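Long-range contacts in ulvan Lyase-PL25 (Pseudoalteromonas sp. PLSV, PDB 5UAM), which degrades ulvan, the sulfated cell-wall polysaccharide of green seaweeds, as a beta-propeller lyase of polysaccharide lyase family 25: residues D97-T103 against I114-H119; T159-N165 against L177-G182; R185-Q191 against P203-H209. All coordinates share one frame. Residue numbers count along the deposited sequence, not the author numbering.

Contact 1: D97-T103 against I114-H119; sequences DNHGKPT and IFYGGH. With PO4 (phosphate ion), chain E.
The catalytic centre is built in part here, where the loop carrying His99, the probable proton donor, folds against the end of strand 112-116 and His119, probably a substrate-binding residue. The segments run roughly antiparallel, 148° apart end to end. Thr103 and Phe115 form an antiparallel hydrogen-bonded pair, with Thr103 N to Phe115 O at 2.9 Å and Phe115 N to Thr103 O at 2.8 Å. Gly117 N to Gly100 O (2.9 Å) follows where the CA atoms of Gly100 and Gly117 are 3.8 Å apart; a CB on Gly100 would clash with Gly117 CA. A water donates to Lys101 O (2.6 Å), Thr103 OG1 (2.8 Å) and Phe115 O (3.2 Å); Thr103 OG1 is also hydrogen-bonded to Asn165 O. Pro102 CB rests on Ile114 CG2 at 3.7 Å.

A type I turn from Asn98 to Lys101 brings His99 over His119. With chi1 m for His99 and t for His119, the imidazoles stack face to face, centroids 3.5 Å apart and planes at 11°. Asp97 orients both: its OD2 accepts from His119 ND1 at 2.7 Å, and its OD1 accepts from His99 N at 2.9 Å, an Asx turn; His99 ND1 also donates to Asp97 O at 3.0 Å. Each NE2 thereby reaches a phosphate ion, probably from the crystallisation liquor: His99 NE2 to PO4 O3 at 2.5 Å, His119 NE2 to PO4 O4 at 2.6 Å. The loop leads into the first strand of a four-stranded blade and packs on the second, walling the probable catalytic site of this PL25 beta-propeller.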
loop_
_atom_site.group_PDB
_atom_site.type_symbol
_atom_site.label_atom_id
_atom_site.label_comp_id
_atom_site.label_asym_id
_atom_site.label_seq_id
_atom_site.Cartn_x
_atom_site.Cartn_y
_atom_site.Cartn_z
ATOM N N ASP A 97 13.260 -8.938 2.216
ATOM C CA ASP A 97 12.401 -8.971 1.042
ATOM C C ASP A 97 11.364 -7.854 1.074
ATOM O O ASP A 97 11.213 -7.126 0.086
ATOM C CB ASP A 97 11.722 -10.340 0.943
ATOM C CG ASP A 97 10.774 -10.431 -0.230
ATOM O OD1 ASP A 97 9.744 -9.734 -0.218
ATOM O OD2 ASP A 97 11.074 -11.215 -1.159
ATOM N N ASN A 98 10.668 -7.701 2.199
ATOM C CA ASN A 98 9.750 -6.613 2.520
ATOM C C ASN A 98 8.379 -6.747 1.890
ATOM O O ASN A 98 7.477 -5.992 2.268
ATOM C CB ASN A 98 10.304 -5.221 2.174
ATOM C CG ASN A 98 11.623 -4.943 2.812
ATOM O OD1 ASN A 98 11.797 -5.155 4.015
ATOM N ND2 ASN A 98 12.577 -4.502 2.019
ATOM N N HIS A 99 8.155 -7.673 0.968
ATOM C CA HIS A 99 6.884 -7.675 0.255
ATOM C C HIS A 99 5.742 -8.297 1.041
ATOM O O HIS A 99 4.580 -8.211 0.598
ATOM C CB HIS A 99 7.021 -8.407 -1.065
ATOM C CG HIS A 99 7.779 -7.653 -2.099
ATOM N ND1 HIS A 99 9.126 -7.377 -1.986
ATOM C CD2 HIS A 99 7.378 -7.106 -3.269
ATOM C CE1 HIS A 99 9.524 -6.703 -3.051
ATOM N NE2 HIS A 99 8.484 -6.535 -3.853
ATOM N N GLY A 100 6.041 -8.887 2.186
ATOM C CA GLY A 100 5.046 -9.513 3.019
ATOM C C GLY A 100 4.768 -8.784 4.312
ATOM O O GLY A 100 4.187 -9.366 5.229
ATOM N N LYS A 101 5.167 -7.515 4.399
ATOM C CA LYS A 101 4.778 -6.703 5.543
ATOM C C LYS A 101 3.251 -6.712 5.649
ATOM O O LYS A 101 2.560 -6.924 4.647
ATOM C CB LYS A 101 5.339 -5.284 5.407
ATOM C CG LYS A 101 4.679 -4.479 4.301
ATOM C CD LYS A 101 5.250 -3.074 4.171
ATOM C CE LYS A 101 6.593 -2.987 3.473
ATOM N NZ LYS A 101 6.499 -3.375 2.025
ATOM N N PRO A 102 2.697 -6.523 6.847
ATOM C CA PRO A 102 1.295 -6.885 7.082
ATOM C C PRO A 102 0.280 -5.852 6.609
ATOM O O PRO A 102 0.515 -4.642 6.594
ATOM C CB PRO A 102 1.214 -7.016 8.607
ATOM C CG PRO A 102 2.301 -6.104 9.096
ATOM C CD PRO A 102 3.408 -6.255 8.113
ATOM N N THR A 103 -0.902 -6.389 6.300
ATOM C CA THR A 103 -2.127 -5.664 6.007
ATOM C C THR A 103 -3.182 -6.137 6.996
ATOM O O THR A 103 -3.309 -7.343 7.240
ATOM C CB THR A 103 -2.562 -6.002 4.588
ATOM O OG1 THR A 103 -1.558 -5.486 3.712
ATOM C CG2 THR A 103 -3.904 -5.425 4.263
ATOM N N ILE A 114 -4.753 -10.414 9.863
ATOM C CA ILE A 114 -3.475 -9.941 9.361
ATOM C C ILE A 114 -3.126 -10.787 8.137
ATOM O O ILE A 114 -3.054 -12.014 8.221
ATOM C CB ILE A 114 -2.372 -10.012 10.435
ATOM C CG1 ILE A 114 -2.666 -9.009 11.562
ATOM C CG2 ILE A 114 -0.993 -9.772 9.824
ATOM C CD1 ILE A 114 -2.454 -7.576 11.203
ATOM N N PHE A 115 -2.959 -10.136 6.992
ATOM C CA PHE A 115 -2.501 -10.776 5.765
ATOM C C PHE A 115 -1.038 -10.392 5.576
ATOM O O PHE A 115 -0.682 -9.230 5.760
ATOM C CB PHE A 115 -3.358 -10.285 4.592
ATOM C CG PHE A 115 -4.825 -10.513 4.799
ATOM C CD1 PHE A 115 -5.422 -11.713 4.455
ATOM C CD2 PHE A 115 -5.606 -9.533 5.355
ATOM C CE1 PHE A 115 -6.778 -11.921 4.641
ATOM C CE2 PHE A 115 -6.968 -9.735 5.550
ATOM C CZ PHE A 115 -7.546 -10.929 5.194
ATOM N N TYR A 116 -0.187 -11.363 5.266
ATOM C CA TYR A 116 1.246 -11.102 5.336
ATOM C C TYR A 116 2.019 -12.219 4.646
ATOM O O TYR A 116 1.469 -13.263 4.292
ATOM C CB TYR A 116 1.686 -11.028 6.803
ATOM C CG TYR A 116 1.688 -12.377 7.497
ATOM C CD1 TYR A 116 0.512 -12.957 7.963
ATOM C CD2 TYR A 116 2.864 -13.098 7.656
ATOM C CE1 TYR A 116 0.521 -14.202 8.574
ATOM C CE2 TYR A 116 2.876 -14.340 8.256
ATOM C CZ TYR A 116 1.706 -14.891 8.705
ATOM O OH TYR A 116 1.732 -16.136 9.304
ATOM N N GLY A 117 3.315 -12.002 4.473
ATOM C CA GLY A 117 4.244 -13.075 4.205
ATOM C C GLY A 117 4.503 -13.411 2.745
ATOM O O GLY A 117 5.451 -14.145 2.470
ATOM N N GLY A 118 3.698 -12.934 1.806
ATOM C CA GLY A 118 3.789 -13.409 0.433
ATOM C C GLY A 118 4.672 -12.559 -0.464
ATOM O O GLY A 118 4.596 -11.333 -0.453
ATOM N N HIS A 119 5.476 -13.238 -1.286
ATOM C CA HIS A 119 6.088 -12.604 -2.443
ATOM C C HIS A 119 5.914 -13.490 -3.660
ATOM O O HIS A 119 6.839 -13.712 -4.450
ATOM C CB HIS A 119 7.537 -12.206 -2.204
ATOM C CG HIS A 119 8.065 -11.227 -3.204
ATOM N ND1 HIS A 119 9.355 -10.749 -3.145
ATOM C CD2 HIS A 119 7.478 -10.602 -4.256
ATOM C CE1 HIS A 119 9.553 -9.893 -4.133
ATOM N NE2 HIS A 119 8.428 -9.778 -4.815
HETATM P P PO4 E . 8.136 -6.860 -7.345
HETATM O O1 PO4 E . 9.311 -6.997 -8.293
HETATM O O2 PO4 E . 6.958 -6.336 -8.057
HETATM O O3 PO4 E . 8.589 -5.876 -6.292
HETATM O O4 PO4 E . 7.831 -8.243 -6.779
HETATM O O HOH W 1 0.373 -7.524 3.307
#

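Contact 2: T159-N165 against L177-G182; sequences TPFGTYN and LFFRHG. With PO4 (phosphate ion), chain E.
Thr163 and Arg180 form an antiparallel hydrogen-bonded pair, with Thr163 N to Arg180 O at 3.0 Å and Arg180 N to Thr163 O at 2.9 Å. The chain then turns a corner at Tyr164 (phi/psi 76/59) before Asn165 resumes alongside Phe179.

Arg180 leaves strand 175-180 with chi1 and chi2 t and chi3 p, so that its guanidinium curls back over Gly182: NE donates to Gly182 O at 2.9 Å. That carbonyl also accepts from Thr163 OG1 at 3.1 Å, and Arg180 NH2 adds a weak bond to Thr163 OG1 at 3.3 Å. Thus held, Arg180 sends NH1 to O2 and NH2 to O4 of a phosphate ion, each at 2.9 Å. Tyr164, chi1 m, lays CE2 over the guanidinium face, 3.7 Å from Arg180 NH1, and brings its OH to 2.8 Å from O3 of the same PO4.

Away from the phosphate, Phe179 (chi1 p) packs beside Gly162, CD2 lying 3.8 Å from Gly162 CA, and meets Thr159 CG2 through CE2 at 3.4 Å. His181, chi1 t, sets its ring face beneath Phe161 O. Tyr164, probably the proton acceptor, and Arg180, probably a substrate-binding residue, thus stand together where strand 165-169 begins and strand 175-180 ends, lining the probable catalytic pocket of the propeller.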
loop_
_atom_site.group_PDB
_atom_site.type_symbol
_atom_site.label_atom_id
_atom_site.label_comp_id
_atom_site.label_asym_id
_atom_site.label_seq_id
_atom_site.Cartn_x
_atom_site.Cartn_y
_atom_site.Cartn_z
ATOM N N THR A 159 -5.030 -17.977 -1.498
ATOM C CA THR A 159 -4.015 -18.626 -2.317
ATOM C C THR A 159 -2.620 -18.251 -1.811
ATOM O O THR A 159 -2.378 -17.099 -1.426
ATOM C CB THR A 159 -4.144 -18.294 -3.804
ATOM O OG1 THR A 159 -3.070 -18.952 -4.492
ATOM C CG2 THR A 159 -4.084 -16.778 -4.090
ATOM N N PRO A 160 -1.668 -19.189 -1.805
ATOM C CA PRO A 160 -0.300 -18.813 -1.424
ATOM C C PRO A 160 0.378 -17.927 -2.443
ATOM O O PRO A 160 1.385 -17.278 -2.114
ATOM C CB PRO A 160 0.418 -20.157 -1.316
ATOM C CG PRO A 160 -0.376 -21.074 -2.213
ATOM C CD PRO A 160 -1.797 -20.633 -2.045
ATOM N N PHE A 161 -0.132 -17.888 -3.672
ATOM C CA PHE A 161 0.487 -17.125 -4.760
ATOM C C PHE A 161 -0.055 -15.707 -4.687
ATOM O O PHE A 161 -0.987 -15.318 -5.399
ATOM C CB PHE A 161 0.148 -17.753 -6.108
ATOM C CG PHE A 161 0.524 -19.179 -6.209
ATOM C CD1 PHE A 161 1.851 -19.553 -6.163
ATOM C CD2 PHE A 161 -0.443 -20.166 -6.325
ATOM C CE1 PHE A 161 2.213 -20.877 -6.230
ATOM C CE2 PHE A 161 -0.091 -21.487 -6.388
ATOM C CZ PHE A 161 1.240 -21.851 -6.350
ATOM N N GLY A 162 0.539 -14.915 -3.812
ATOM C CA GLY A 162 0.084 -13.553 -3.600
ATOM C C GLY A 162 1.208 -12.605 -3.206
ATOM O O GLY A 162 2.149 -12.986 -2.506
ATOM N N THR A 163 1.118 -11.375 -3.694
ATOM C CA THR A 163 1.951 -10.249 -3.281
ATOM C C THR A 163 1.031 -9.034 -3.217
ATOM O O THR A 163 0.135 -8.884 -4.052
ATOM C CB THR A 163 3.065 -9.884 -4.322
ATOM O OG1 THR A 163 3.765 -11.041 -4.815
ATOM C CG2 THR A 163 4.099 -8.948 -3.708
ATOM N N TYR A 164 1.291 -8.130 -2.275
ATOM C CA TYR A 164 0.660 -6.800 -2.226
ATOM C C TYR A 164 -0.785 -6.821 -1.731
ATOM O O TYR A 164 -1.707 -6.329 -2.406
ATOM C CB TYR A 164 0.783 -6.049 -3.547
ATOM C CG TYR A 164 2.178 -5.818 -4.045
ATOM C CD1 TYR A 164 3.108 -5.144 -3.279
ATOM C CD2 TYR A 164 2.570 -6.269 -5.296
ATOM C CE1 TYR A 164 4.361 -4.900 -3.767
ATOM C CE2 TYR A 164 3.812 -6.045 -5.785
ATOM C CZ TYR A 164 4.711 -5.367 -5.025
ATOM O OH TYR A 164 5.969 -5.118 -5.515
ATOM N N ASN A 165 -0.974 -7.322 -0.514
ATOM C CA ASN A 165 -2.301 -7.480 0.062
ATOM C C ASN A 165 -2.953 -6.149 0.396
ATOM O O ASN A 165 -2.359 -5.295 1.065
ATOM C CB ASN A 165 -2.216 -8.259 1.360
ATOM C CG ASN A 165 -1.717 -9.637 1.162
ATOM O OD1 ASN A 165 -2.206 -10.367 0.301
ATOM N ND2 ASN A 165 -0.761 -10.043 1.994
ATOM N N LEU A 177 -10.062 -9.171 -0.533
ATOM C CA LEU A 177 -8.608 -9.105 -0.472
ATOM C C LEU A 177 -8.102 -8.993 -1.899
ATOM O O LEU A 177 -8.322 -9.899 -2.702
ATOM C CB LEU A 177 -7.997 -10.345 0.191
ATOM C CG LEU A 177 -6.488 -10.250 0.408
ATOM C CD1 LEU A 177 -6.174 -9.253 1.510
ATOM C CD2 LEU A 177 -5.934 -11.643 0.776
ATOM N N PHE A 178 -7.454 -7.875 -2.208
ATOM C CA PHE A 178 -6.877 -7.610 -3.520
ATOM C C PHE A 178 -5.373 -7.858 -3.456
ATOM O O PHE A 178 -4.719 -7.527 -2.464
ATOM C CB PHE A 178 -7.119 -6.149 -3.915
ATOM C CG PHE A 178 -8.543 -5.834 -4.167
ATOM C CD1 PHE A 178 -9.372 -5.560 -3.105
ATOM C CD2 PHE A 178 -9.050 -5.819 -5.447
ATOM C CE1 PHE A 178 -10.688 -5.267 -3.297
ATOM C CE2 PHE A 178 -10.417 -5.554 -5.654
ATOM C CZ PHE A 178 -11.209 -5.282 -4.560
ATOM N N PHE A 179 -4.824 -8.470 -4.492
ATOM C CA PHE A 179 -3.405 -8.788 -4.538
ATOM C C PHE A 179 -3.026 -9.201 -5.954
ATOM O O PHE A 179 -3.885 -9.489 -6.803
ATOM C CB PHE A 179 -3.030 -9.901 -3.543
ATOM C CG PHE A 179 -3.825 -11.161 -3.703
ATOM C CD1 PHE A 179 -5.063 -11.313 -3.091
ATOM C CD2 PHE A 179 -3.340 -12.222 -4.449
ATOM C CE1 PHE A 179 -5.805 -12.474 -3.236
ATOM C CE2 PHE A 179 -4.071 -13.380 -4.594
ATOM C CZ PHE A 179 -5.307 -13.517 -3.977
ATOM N N ARG A 180 -1.716 -9.224 -6.199
ATOM C CA ARG A 180 -1.169 -9.821 -7.412
ATOM C C ARG A 180 -1.031 -11.323 -7.213
ATOM O O ARG A 180 -0.433 -11.770 -6.234
ATOM C CB ARG A 180 0.187 -9.205 -7.716
ATOM C CG ARG A 180 0.822 -9.680 -9.021
ATOM C CD ARG A 180 2.161 -9.045 -9.323
ATOM N NE ARG A 180 3.176 -9.472 -8.358
ATOM C CZ ARG A 180 4.342 -8.854 -8.192
ATOM N NH1 ARG A 180 4.656 -7.787 -8.926
ATOM N NH2 ARG A 180 5.179 -9.305 -7.269
ATOM N N HIS A 181 -1.585 -12.109 -8.134
ATOM C CA HIS A 181 -1.654 -13.566 -7.969
ATOM C C HIS A 181 -0.367 -14.244 -8.452
ATOM O O HIS A 181 -0.346 -15.066 -9.372
ATOM C CB HIS A 181 -2.893 -14.103 -8.684
ATOM C CG HIS A 181 -3.317 -15.492 -8.301
ATOM N ND1 HIS A 181 -2.575 -16.614 -8.600
ATOM C CD2 HIS A 181 -4.478 -15.951 -7.767
ATOM C CE1 HIS A 181 -3.236 -17.697 -8.223
ATOM N NE2 HIS A 181 -4.386 -17.320 -7.694
ATOM N N GLY A 182 0.744 -13.839 -7.814
ATOM C CA GLY A 182 2.051 -14.361 -8.146
ATOM C C GLY A 182 3.094 -13.269 -8.206
ATOM O O GLY A 182 2.949 -12.250 -7.522
HETATM P P PO4 E . 8.136 -6.860 -7.345
HETATM O O1 PO4 E . 9.311 -6.997 -8.293
HETATM O O2 PO4 E . 6.958 -6.336 -8.057
HETATM O O3 PO4 E . 8.589 -5.876 -6.292
HETATM O O4 PO4 E . 7.831 -8.243 -6.779
#

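Contact 3: R185-Q191 against P203-H209; sequences RSDWVYQ and PVSFLKH. With EDO (1,2-ethanediol), chain J.
Strands 188-191 and 204-207 pair as an antiparallel hairpin, their axes 4.5 Å apart at closest approach and 142° apart in direction. Tyr190 and Val204 form a hydrogen-bonded pair (Tyr190 N to Val204 O 3.0 Å, Val204 N to Tyr190 O 2.9 Å), Val189 and Ser205 a non-hydrogen-bonded one. A classic bulge follows: Phe206 and Leu207 both face Trp188, whose O accepts from Phe206 N at 2.8 Å and weakly from Leu207 N at 3.4 Å, while Trp188 N donates to Leu207 O at 3.1 Å.

Phe206, with psi -17°, swings its ring across the partner strand. Trp188 CB sits on the ring face, 4.0 Å from the centroid in a CH-pi contact, and Val189 O and Tyr190 N lie at its edge. Tyr190, chi1 p, turns its own ring over Val204, whose CB is 3.8 Å from the centroid. Pro203 fills the hollow between Val189 CB (3.9 Å to its CB) and Gln191 CG (3.7 Å to its CG).

Asp187 is gripped by the opposite strand: OD1 accepts from His209 N at 3.0 Å and His209 ND1 at 2.8 Å, OD2 from Ser205 OG at 2.8 Å. O1 of an ethanediol, probably from the crystallisation liquor, bridges Asp187 OD1 and Lys208 NZ. Strand 175-180 flanks strand 188-193, strand 217-227 adjoins strand 204-211, and Trp188 packs on Arg180 and Ala223 of these neighbours.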
loop_
_atom_site.group_PDB
_atom_site.type_symbol
_atom_site.label_atom_id
_atom_site.label_comp_id
_atom_site.label_asym_id
_atom_site.label_seq_id
_atom_site.Cartn_x
_atom_site.Cartn_y
_atom_site.Cartn_z
ATOM N N ARG A 185 4.558 -11.690 -13.694
ATOM C CA ARG A 185 3.827 -12.110 -14.872
ATOM C C ARG A 185 2.576 -12.840 -14.396
ATOM O O ARG A 185 2.391 -14.043 -14.588
ATOM C CB ARG A 185 4.729 -12.920 -15.794
ATOM C CG ARG A 185 5.855 -12.038 -16.326
ATOM C CD ARG A 185 6.768 -12.735 -17.315
ATOM N NE ARG A 185 7.582 -11.753 -18.017
ATOM C CZ ARG A 185 8.334 -12.023 -19.073
ATOM N NH1 ARG A 185 8.387 -13.259 -19.566
ATOM N NH2 ARG A 185 9.025 -11.050 -19.644
ATOM N N SER A 186 1.703 -12.046 -13.771
ATOM C CA SER A 186 0.553 -12.571 -13.062
ATOM C C SER A 186 -0.611 -11.606 -13.178
ATOM O O SER A 186 -0.429 -10.387 -13.258
ATOM C CB SER A 186 0.847 -12.735 -11.564
ATOM O OG SER A 186 1.990 -13.544 -11.339
ATOM N N ASP A 187 -1.812 -12.163 -13.145
ATOM C CA ASP A 187 -2.992 -11.317 -13.045
ATOM C C ASP A 187 -3.083 -10.704 -11.653
ATOM O O ASP A 187 -2.569 -11.241 -10.670
ATOM C CB ASP A 187 -4.263 -12.135 -13.248
ATOM C CG ASP A 187 -4.468 -12.639 -14.682
ATOM O OD1 ASP A 187 -3.611 -12.477 -15.589
ATOM O OD2 ASP A 187 -5.544 -13.247 -14.889
ATOM N N TRP A 188 -3.760 -9.562 -11.566
ATOM C CA TRP A 188 -4.238 -9.037 -10.289
ATOM C C TRP A 188 -5.656 -9.524 -10.077
ATOM O O TRP A 188 -6.445 -9.591 -11.028
ATOM C CB TRP A 188 -4.182 -7.513 -10.229
ATOM C CG TRP A 188 -2.790 -7.021 -10.004
ATOM C CD1 TRP A 188 -1.753 -7.112 -10.879
ATOM C CD2 TRP A 188 -2.270 -6.422 -8.824
ATOM N NE1 TRP A 188 -0.617 -6.589 -10.324
ATOM C CE2 TRP A 188 -0.910 -6.142 -9.071
ATOM C CE3 TRP A 188 -2.821 -6.079 -7.591
ATOM C CZ2 TRP A 188 -0.090 -5.527 -8.119
ATOM C CZ3 TRP A 188 -1.969 -5.452 -6.624
ATOM C CH2 TRP A 188 -0.646 -5.196 -6.920
ATOM N N VAL A 189 -5.961 -9.867 -8.833
ATOM C CA VAL A 189 -7.194 -10.551 -8.492
ATOM C C VAL A 189 -7.748 -9.987 -7.191
ATOM O O VAL A 189 -7.064 -9.296 -6.434
ATOM C CB VAL A 189 -6.974 -12.063 -8.302
ATOM C CG1 VAL A 189 -6.326 -12.695 -9.529
ATOM C CG2 VAL A 189 -6.125 -12.312 -7.059
ATOM N N TYR A 190 -8.978 -10.373 -6.898
ATOM C CA TYR A 190 -9.461 -10.341 -5.526
ATOM C C TYR A 190 -10.007 -11.701 -5.127
ATOM O O TYR A 190 -10.411 -12.509 -5.966
ATOM C CB TYR A 190 -10.526 -9.259 -5.305
ATOM C CG TYR A 190 -11.833 -9.476 -6.041
ATOM C CD1 TYR A 190 -12.823 -10.295 -5.526
ATOM C CD2 TYR A 190 -12.095 -8.843 -7.256
ATOM C CE1 TYR A 190 -14.027 -10.488 -6.190
ATOM C CE2 TYR A 190 -13.292 -9.029 -7.918
ATOM C CZ TYR A 190 -14.269 -9.848 -7.389
ATOM O OH TYR A 190 -15.460 -10.015 -8.073
ATOM N N GLN A 191 -9.988 -11.948 -3.810
ATOM C CA GLN A 191 -10.755 -13.026 -3.215
ATOM C C GLN A 191 -11.751 -12.435 -2.235
ATOM O O GLN A 191 -11.411 -11.549 -1.443
ATOM C CB GLN A 191 -9.864 -14.052 -2.509
ATOM C CG GLN A 191 -9.018 -14.882 -3.450
ATOM C CD GLN A 191 -8.329 -16.032 -2.779
ATOM O OE1 GLN A 191 -7.135 -15.970 -2.435
ATOM N NE2 GLN A 191 -9.076 -17.103 -2.583
ATOM N N PRO A 203 -10.138 -16.809 -6.649
ATOM C CA PRO A 203 -9.757 -15.493 -7.170
ATOM C C PRO A 203 -10.509 -15.117 -8.435
ATOM O O PRO A 203 -10.768 -15.946 -9.319
ATOM C CB PRO A 203 -8.258 -15.645 -7.438
ATOM C CG PRO A 203 -7.809 -16.703 -6.478
ATOM C CD PRO A 203 -8.957 -17.658 -6.403
ATOM N N VAL A 204 -10.805 -13.822 -8.520
ATOM C CA VAL A 204 -11.400 -13.191 -9.694
ATOM C C VAL A 204 -10.363 -12.228 -10.264
ATOM O O VAL A 204 -9.917 -11.293 -9.571
ATOM C CB VAL A 204 -12.666 -12.414 -9.300
ATOM C CG1 VAL A 204 -13.245 -11.673 -10.499
ATOM C CG2 VAL A 204 -13.703 -13.337 -8.709
ATOM N N SER A 205 -9.962 -12.462 -11.524
ATOM C CA SER A 205 -8.962 -11.623 -12.178
ATOM C C SER A 205 -9.582 -10.317 -12.656
ATOM O O SER A 205 -10.576 -10.334 -13.386
ATOM C CB SER A 205 -8.347 -12.316 -13.393
ATOM O OG SER A 205 -7.561 -13.424 -13.017
ATOM N N PHE A 206 -8.965 -9.185 -12.295
ATOM C CA PHE A 206 -9.420 -7.887 -12.787
ATOM C C PHE A 206 -8.408 -7.154 -13.662
ATOM O O PHE A 206 -8.811 -6.262 -14.428
ATOM C CB PHE A 206 -9.951 -6.979 -11.655
ATOM C CG PHE A 206 -8.898 -6.507 -10.689
ATOM C CD1 PHE A 206 -8.586 -7.238 -9.547
ATOM C CD2 PHE A 206 -8.224 -5.322 -10.917
ATOM C CE1 PHE A 206 -7.623 -6.796 -8.672
ATOM C CE2 PHE A 206 -7.265 -4.873 -10.047
ATOM C CZ PHE A 206 -6.957 -5.616 -8.918
ATOM N N LEU A 207 -7.138 -7.541 -13.643
ATOM C CA LEU A 207 -6.150 -7.037 -14.592
ATOM C C LEU A 207 -5.409 -8.225 -15.178
ATOM O O LEU A 207 -4.957 -9.103 -14.440
ATOM C CB LEU A 207 -5.137 -6.084 -13.961
ATOM C CG LEU A 207 -5.695 -4.684 -13.681
ATOM C CD1 LEU A 207 -4.782 -3.933 -12.705
ATOM C CD2 LEU A 207 -5.848 -3.897 -14.969
ATOM N N LYS A 208 -5.310 -8.252 -16.500
ATOM C CA LYS A 208 -4.753 -9.376 -17.246
ATOM C C LYS A 208 -3.268 -9.200 -17.535
ATOM O O LYS A 208 -2.857 -8.190 -18.116
ATOM C CB LYS A 208 -5.472 -9.444 -18.591
ATOM C CG LYS A 208 -4.979 -10.529 -19.538
ATOM C CD LYS A 208 -5.371 -11.902 -19.021
ATOM C CE LYS A 208 -5.201 -12.920 -20.111
ATOM N NZ LYS A 208 -5.612 -14.281 -19.651
ATOM N N HIS A 209 -2.480 -10.224 -17.225
ATOM C CA HIS A 209 -1.136 -10.353 -17.769
ATOM C C HIS A 209 -1.179 -11.246 -19.002
ATOM O O HIS A 209 -1.974 -12.185 -19.087
ATOM C CB HIS A 209 -0.160 -10.945 -16.740
ATOM C CG HIS A 209 -0.079 -12.441 -16.766
ATOM N ND1 HIS A 209 -1.004 -13.257 -16.141
ATOM C CD2 HIS A 209 0.808 -13.275 -17.361
ATOM C CE1 HIS A 209 -0.684 -14.520 -16.345
ATOM N NE2 HIS A 209 0.414 -14.560 -17.079
HETATM C C1 EDO J . -4.033 -15.919 -16.796
HETATM O O1 EDO J . -3.837 -14.677 -17.492
HETATM C C2 EDO J . -3.728 -17.084 -17.731
HETATM O O2 EDO J . -2.376 -16.974 -18.191
HETATM O O HOH W 2 -7.165 -14.072 -16.977
#

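In the fold
Contacts 1 and 2 converge on one phosphate ion in the active site, their centres 10 Å apart. His99 CD2 lies 3.3 Å from Tyr164 OH, so the probable proton donor and acceptor lie side by side, and Thr103 OG1 is hydrogen-bonded to Asn165 O at 2.8 Å, tying one sheet to the next. The phosphate is also held by His184, a zinc ligand, and Tyr222. Contact 3 continues the sheet of contact 2, centres 9 Å apart, through backbone bonds His181 N to Asp187 O and Leu177 O to Gln191 N, both 2.9 Å. It stays about 8 Å from contact 1 at the nearest atoms, but Arg185 brings it within about 6 Å of the zinc ion.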